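Local coordinates for putative uncharacterized protein (PDB 5T8V) that probably acts as a cohesin loader on chromatin, the chain here being the HEAT-repeat C-terminal fragment of an SCC2/Nipped-B family protein, at residues A[506-511]-A[579-585]; A[513-518]-A[532-537]. All blocks are in the same frame, centred on the assembly; numbering follows the deposited sequence.

Contact 1 of 2, residues A[506-511]-A[579-585]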
loop_
_atom_site.group_PDB
_atom_site.type_symbol
_atom_site.label_atom_id
_atom_site.label_comp_id
_atom_site.label_asym_id
_atom_site.label_seq_id
_atom_site.Cartn_x
_atom_site.Cartn_y
_atom_site.Cartn_z
ATOM N N TRP A 506 -44.539 8.282 4.988
ATOM C CA TRP A 506 -45.151 8.761 6.223
ATOM C C TRP A 506 -44.859 7.834 7.394
ATOM O O TRP A 506 -44.724 8.297 8.532
ATOM C CB TRP A 506 -46.659 8.908 6.025
ATOM C CG TRP A 506 -47.376 9.450 7.212
ATOM C CD1 TRP A 506 -48.400 8.861 7.891
ATOM C CD2 TRP A 506 -47.120 10.695 7.870
ATOM N NE1 TRP A 506 -48.802 9.665 8.930
ATOM C CE2 TRP A 506 -48.031 10.798 8.938
ATOM C CE3 TRP A 506 -46.210 11.734 7.657
ATOM C CZ2 TRP A 506 -48.058 11.897 9.793
ATOM C CZ3 TRP A 506 -46.239 12.821 8.502
ATOM C CH2 TRP A 506 -47.155 12.898 9.558
ATOM N N THR A 507 -44.763 6.528 7.145
ATOM C CA THR A 507 -44.469 5.551 8.186
ATOM C C THR A 507 -43.063 4.980 8.050
ATOM O O THR A 507 -42.799 3.873 8.532
ATOM C CB THR A 507 -45.494 4.419 8.159
ATOM O OG1 THR A 507 -45.386 3.701 6.923
ATOM C CG2 THR A 507 -46.904 4.969 8.299
ATOM N N GLY A 508 -42.157 5.716 7.409
ATOM C CA GLY A 508 -40.832 5.225 7.123
ATOM C C GLY A 508 -39.804 5.630 8.162
ATOM O O GLY A 508 -40.130 5.885 9.327
ATOM N N PRO A 509 -38.531 5.699 7.754
ATOM C CA PRO A 509 -37.467 5.936 8.745
ATOM C C PRO A 509 -37.532 7.302 9.405
ATOM O O PRO A 509 -37.292 7.404 10.614
ATOM C CB PRO A 509 -36.181 5.755 7.925
ATOM C CG PRO A 509 -36.589 6.001 6.514
ATOM C CD PRO A 509 -37.988 5.497 6.400
ATOM N N TYR A 510 -37.831 8.363 8.652
ATOM C CA TYR A 510 -37.947 9.684 9.264
ATOM C C TYR A 510 -38.986 9.677 10.378
ATOM O O TYR A 510 -38.732 10.158 11.490
ATOM C CB TYR A 510 -38.305 10.724 8.203
ATOM C CG TYR A 510 -37.137 11.156 7.351
ATOM C CD1 TYR A 510 -36.287 12.169 7.772
ATOM C CD2 TYR A 510 -36.881 10.554 6.127
ATOM C CE1 TYR A 510 -35.216 12.567 7.001
ATOM C CE2 TYR A 510 -35.811 10.949 5.347
ATOM C CZ TYR A 510 -34.984 11.954 5.790
ATOM O OH TYR A 510 -33.920 12.350 5.021
ATOM N N ARG A 511 -40.167 9.123 10.095
ATOM C CA ARG A 511 -41.210 9.015 11.107
ATOM C C ARG A 511 -40.701 8.304 12.353
ATOM O O ARG A 511 -40.896 8.779 13.475
ATOM C CB ARG A 511 -42.414 8.273 10.528
ATOM C CG ARG A 511 -43.624 8.224 11.451
ATOM C CD ARG A 511 -44.436 9.506 11.391
ATOM N NE ARG A 511 -45.858 9.207 11.241
ATOM C CZ ARG A 511 -46.715 9.074 12.246
ATOM N NH1 ARG A 511 -46.313 9.226 13.501
ATOM N NH2 ARG A 511 -47.985 8.792 11.994
ATOM N N LEU A 579 -47.128 17.115 15.077
ATOM C CA LEU A 579 -47.041 15.684 14.804
ATOM C C LEU A 579 -47.722 14.872 15.900
ATOM O O LEU A 579 -48.630 14.077 15.632
ATOM C CB LEU A 579 -45.576 15.267 14.657
ATOM C CG LEU A 579 -45.321 13.764 14.514
ATOM C CD1 LEU A 579 -46.019 13.210 13.283
ATOM C CD2 LEU A 579 -43.829 13.475 14.462
ATOM N N SER A 580 -47.290 15.059 17.148
ATOM C CA SER A 580 -47.824 14.271 18.252
ATOM C C SER A 580 -49.270 14.624 18.576
ATOM O O SER A 580 -49.989 13.782 19.123
ATOM C CB SER A 580 -46.954 14.461 19.494
ATOM O OG SER A 580 -46.788 15.836 19.794
ATOM N N THR A 581 -49.709 15.840 18.251
ATOM C CA THR A 581 -51.071 16.258 18.574
ATOM C C THR A 581 -52.087 15.668 17.600
ATOM O O THR A 581 -53.149 15.198 18.020
ATOM C CB THR A 581 -51.164 17.787 18.576
ATOM O OG1 THR A 581 -50.357 18.317 19.635
ATOM C CG2 THR A 581 -52.610 18.257 18.765
ATOM N N GLU A 582 -51.782 15.685 16.302
ATOM C CA GLU A 582 -52.735 15.246 15.291
ATOM C C GLU A 582 -52.650 13.757 14.987
ATOM O O GLU A 582 -53.575 13.214 14.371
ATOM C CB GLU A 582 -52.524 16.034 13.993
ATOM C CG GLU A 582 -52.759 17.537 14.116
ATOM C CD GLU A 582 -54.228 17.902 14.246
ATOM O OE1 GLU A 582 -54.928 17.299 15.088
ATOM O OE2 GLU A 582 -54.685 18.793 13.498
ATOM N N TYR A 583 -51.576 13.086 15.398
ATOM C CA TYR A 583 -51.411 11.662 15.143
ATOM C C TYR A 583 -50.844 10.986 16.382
ATOM O O TYR A 583 -50.301 11.635 17.280
ATOM C CB TYR A 583 -50.482 11.395 13.948
ATOM C CG TYR A 583 -50.917 12.050 12.657
ATOM C CD1 TYR A 583 -50.509 13.339 12.338
ATOM C CD2 TYR A 583 -51.729 11.378 11.751
ATOM C CE1 TYR A 583 -50.902 13.942 11.157
ATOM C CE2 TYR A 583 -52.127 11.973 10.568
ATOM C CZ TYR A 583 -51.710 13.255 10.276
ATOM O OH TYR A 583 -52.103 13.852 9.099
ATOM N N THR A 584 -50.987 9.664 16.419
ATOM C CA THR A 584 -50.332 8.825 17.411
ATOM C C THR A 584 -49.684 7.651 16.693
ATOM O O THR A 584 -50.135 7.232 15.623
ATOM C CB THR A 584 -51.313 8.320 18.480
ATOM O OG1 THR A 584 -52.376 7.589 17.858
ATOM C CG2 THR A 584 -51.891 9.488 19.269
ATOM N N TYR A 585 -48.618 7.124 17.290
ATOM C CA TYR A 585 -47.765 6.151 16.624
ATOM C C TYR A 585 -47.272 5.132 17.640
ATOM O O TYR A 585 -47.304 5.363 18.851
ATOM C CB TYR A 585 -46.582 6.849 15.940
ATOM C CG TYR A 585 -45.789 5.995 14.975
ATOM C CD1 TYR A 585 -46.269 5.722 13.700
ATOM C CD2 TYR A 585 -44.547 5.486 15.328
ATOM C CE1 TYR A 585 -45.540 4.953 12.810
ATOM C CE2 TYR A 585 -43.810 4.720 14.446
ATOM C CZ TYR A 585 -44.311 4.456 13.189
ATOM O OH TYR A 585 -43.580 3.693 12.310
#
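A contact built on aromatic rings and one arginine joins the start of helix 509-520 and the turn before it to the end of helix 578-582 and the extended residues after it. It buries 370 Å², and no hydrogen bond crosses between the segments, so shape and ring geometry carry the packing. Trp506 directs the edge of its indole at the face of the Tyr583 ring: the six-membered ring and the tyrosine ring lie 5.1 Å apart between centroids with planes at 65°, a T-shaped pair whose closest atoms, Trp506 CZ2 and Tyr583 CE1, are 3.8 Å apart. The same indole reaches Leu579, with Trp506 CH2 3.9 Å from Leu579 CD1. Helix 556-574 adds to this cluster through Arg568, which makes a cation-pi contact with Trp506.

Arg511, from the first turn of its helix, is the second focus. Its guanidinium is sandwiched between Leu579 CD1 over one face and Tyr585 CD1 over the other, while its aliphatic part makes a CH-pi contact, Arg511 CG lying 4.2 Å from the centroid of the Tyr585 ring. The charge has a partner on its own helix: Glu515, one turn on, forms a salt bridge with Arg511 NH1. Gly508 is the N-cap of that helix. Tyr583 is where the backbone leaves helical geometry, and from there the chain runs extended to Tyr585, whose ring lies alongside the first turns of helix 509-520. A helix end and the turn after it packing against the side of a neighbouring helix is consistent with the stacked helices of a HEAT-repeat solenoid.

Contact 2 of 2, residues A[513-518]-A[532-537]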
loop_
_atom_site.group_PDB
_atom_site.type_symbol
_atom_site.label_atom_id
_atom_site.label_comp_id
_atom_site.label_asym_id
_atom_site.label_seq_id
_atom_site.Cartn_x
_atom_site.Cartn_y
_atom_site.Cartn_z
ATOM N N THR A 513 -37.601 7.760 13.472
ATOM C CA THR A 513 -36.593 8.539 14.182
ATOM C C THR A 513 -37.242 9.659 14.985
ATOM O O THR A 513 -36.931 9.857 16.166
ATOM C CB THR A 513 -35.577 9.107 13.191
ATOM O OG1 THR A 513 -35.021 8.043 12.409
ATOM C CG2 THR A 513 -34.453 9.824 13.921
ATOM N N LEU A 514 -38.162 10.397 14.361
ATOM C CA LEU A 514 -38.787 11.519 15.053
ATOM C C LEU A 514 -39.649 11.047 16.218
ATOM O O LEU A 514 -39.693 11.702 17.265
ATOM C CB LEU A 514 -39.612 12.345 14.069
ATOM C CG LEU A 514 -38.789 13.275 13.177
ATOM C CD1 LEU A 514 -39.640 13.820 12.038
ATOM C CD2 LEU A 514 -38.205 14.419 13.993
ATOM N N GLU A 515 -40.342 9.919 16.062
ATOM C CA GLU A 515 -41.162 9.408 17.156
ATOM C C GLU A 515 -40.294 8.932 18.313
ATOM O O GLU A 515 -40.660 9.101 19.482
ATOM C CB GLU A 515 -42.061 8.277 16.655
ATOM C CG GLU A 515 -43.132 8.731 15.671
ATOM C CD GLU A 515 -44.182 9.617 16.312
ATOM O OE1 GLU A 515 -44.186 9.737 17.556
ATOM O OE2 GLU A 515 -45.002 10.198 15.569
ATOM N N TYR A 516 -39.139 8.341 18.008
ATOM C CA TYR A 516 -38.204 7.956 19.058
ATOM C C TYR A 516 -37.715 9.183 19.818
ATOM O O TYR A 516 -37.856 9.272 21.046
ATOM C CB TYR A 516 -37.030 7.185 18.451
ATOM C CG TYR A 516 -35.956 6.820 19.448
ATOM C CD1 TYR A 516 -36.146 5.788 20.359
ATOM C CD2 TYR A 516 -34.749 7.505 19.476
ATOM C CE1 TYR A 516 -35.164 5.451 21.273
ATOM C CE2 TYR A 516 -33.759 7.175 20.387
ATOM C CZ TYR A 516 -33.973 6.148 21.282
ATOM O OH TYR A 516 -32.989 5.821 22.187
ATOM N N LEU A 517 -37.140 10.150 19.095
ATOM C CA LEU A 517 -36.689 11.377 19.742
ATOM C C LEU A 517 -37.810 12.026 20.539
ATOM O O LEU A 517 -37.562 12.619 21.595
ATOM C CB LEU A 517 -36.148 12.358 18.698
ATOM C CG LEU A 517 -34.902 11.932 17.922
ATOM C CD1 LEU A 517 -34.525 13.014 16.929
ATOM C CD2 LEU A 517 -33.735 11.643 18.851
ATOM N N GLN A 518 -39.050 11.919 20.056
ATOM C CA GLN A 518 -40.188 12.472 20.781
ATOM C C GLN A 518 -40.388 11.751 22.106
ATOM O O GLN A 518 -40.490 12.385 23.162
ATOM C CB GLN A 518 -41.448 12.373 19.923
ATOM C CG GLN A 518 -42.670 13.040 20.533
ATOM C CD GLN A 518 -42.564 14.551 20.532
ATOM O OE1 GLN A 518 -42.800 15.199 19.512
ATOM N NE2 GLN A 518 -42.203 15.122 21.676
ATOM N N ALA A 532 -32.680 18.931 17.637
ATOM C CA ALA A 532 -32.454 17.791 16.755
ATOM C C ALA A 532 -33.732 17.414 16.021
ATOM O O ALA A 532 -33.704 17.099 14.822
ATOM C CB ALA A 532 -31.926 16.603 17.558
ATOM N N MET A 533 -34.869 17.459 16.718
ATOM C CA MET A 533 -36.136 17.092 16.096
ATOM C C MET A 533 -36.508 18.062 14.980
ATOM O O MET A 533 -36.841 17.640 13.870
ATOM C CB MET A 533 -37.239 17.029 17.150
ATOM C CG MET A 533 -37.423 15.647 17.739
ATOM S SD MET A 533 -38.909 15.513 18.737
ATOM C CE MET A 533 -38.329 16.173 20.297
ATOM N N THR A 534 -36.466 19.368 15.251
ATOM C CA THR A 534 -36.808 20.328 14.203
ATOM C C THR A 534 -35.866 20.195 13.010
ATOM O O THR A 534 -36.306 20.217 11.851
ATOM C CB THR A 534 -36.781 21.755 14.753
ATOM O OG1 THR A 534 -35.493 22.039 15.315
ATOM C CG2 THR A 534 -37.846 21.941 15.818
ATOM N N PHE A 535 -34.568 20.044 13.277
ATOM C CA PHE A 535 -33.592 19.833 12.212
ATOM C C PHE A 535 -33.988 18.651 11.334
ATOM O O PHE A 535 -34.076 18.768 10.105
ATOM C CB PHE A 535 -32.213 19.615 12.838
ATOM C CG PHE A 535 -31.074 19.637 11.859
ATOM C CD1 PHE A 535 -30.703 18.491 11.181
ATOM C CD2 PHE A 535 -30.350 20.797 11.646
ATOM C CE1 PHE A 535 -29.645 18.507 10.295
ATOM C CE2 PHE A 535 -29.294 20.818 10.762
ATOM C CZ PHE A 535 -28.940 19.672 10.086
ATOM N N ILE A 536 -34.244 17.497 11.955
ATOM C CA ILE A 536 -34.611 16.312 11.183
ATOM C C ILE A 536 -35.905 16.548 10.415
ATOM O O ILE A 536 -36.057 16.094 9.277
ATOM C CB ILE A 536 -34.705 15.085 12.108
ATOM C CG1 ILE A 536 -33.297 14.585 12.435
ATOM C CG2 ILE A 536 -35.525 13.965 11.464
ATOM C CD1 ILE A 536 -33.241 13.571 13.548
ATOM N N ILE A 537 -36.859 17.258 11.019
ATOM C CA ILE A 537 -38.112 17.552 10.328
ATOM C C ILE A 537 -37.841 18.330 9.046
ATOM O O ILE A 537 -38.414 18.037 7.986
ATOM C CB ILE A 537 -39.069 18.313 11.266
ATOM C CG1 ILE A 537 -39.519 17.410 12.414
ATOM C CG2 ILE A 537 -40.297 18.812 10.506
ATOM C CD1 ILE A 537 -40.191 18.154 13.555
#
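Leu514 overlaps three side chains of the facing helix, setting CD2 4.0 Å from Met533 CG and 3.7 Å from Ile536 CG2, and CD1 3.6 Å from Ile537 CG1. The two segments belong to consecutive helices, 509-520 and 527-550, that form an antiparallel helical hairpin, the elementary unit of HEAT-type helical repeats. Their local axes run at 168° and come within 10.1 Å, a spacing filled by branched aliphatic residues and methionine. One turn further along, Leu517 repeats the pattern: its CB lies 3.7 Å from Met533 CG, and its CD1 is 3.7 Å from Ile536 CD1. Neighbouring helices close the sides, Ile537 touching Leu569, Met572 and Ile573 of helix 556-574, and Thr513 resting on Ser596 and Tyr597 of helix 590-602. No hydrogen bond crosses the interface. At its Gln518 end the Met533 side chain brings SD to 3.8 Å from the backbone N of Gln518 and 4.0 Å from Gln518 OE1.

Overall arrangement
Helix 509-520 is common to both contacts: its start and the loop before it take part in contact 1, and residues 513-518 in contact 2. In sequence, contact 2 is nested within the loop that contact 1 closes, and their centres are about 10 Å apart. They also meet directly, Tyr585 CD2 lying 3.6 Å from Glu515 CG and Tyr510 CD1 4.2 Å from Ile536 CG2. The pair illustrates a general principle of helical solenoids, antiparallel hairpins stacking on one another; in this protein, later chain also packs beside helix 509-520. The centres of contacts 1 and 2 lie about 49 and 43 Å from the centre of the chain, on the same side of it.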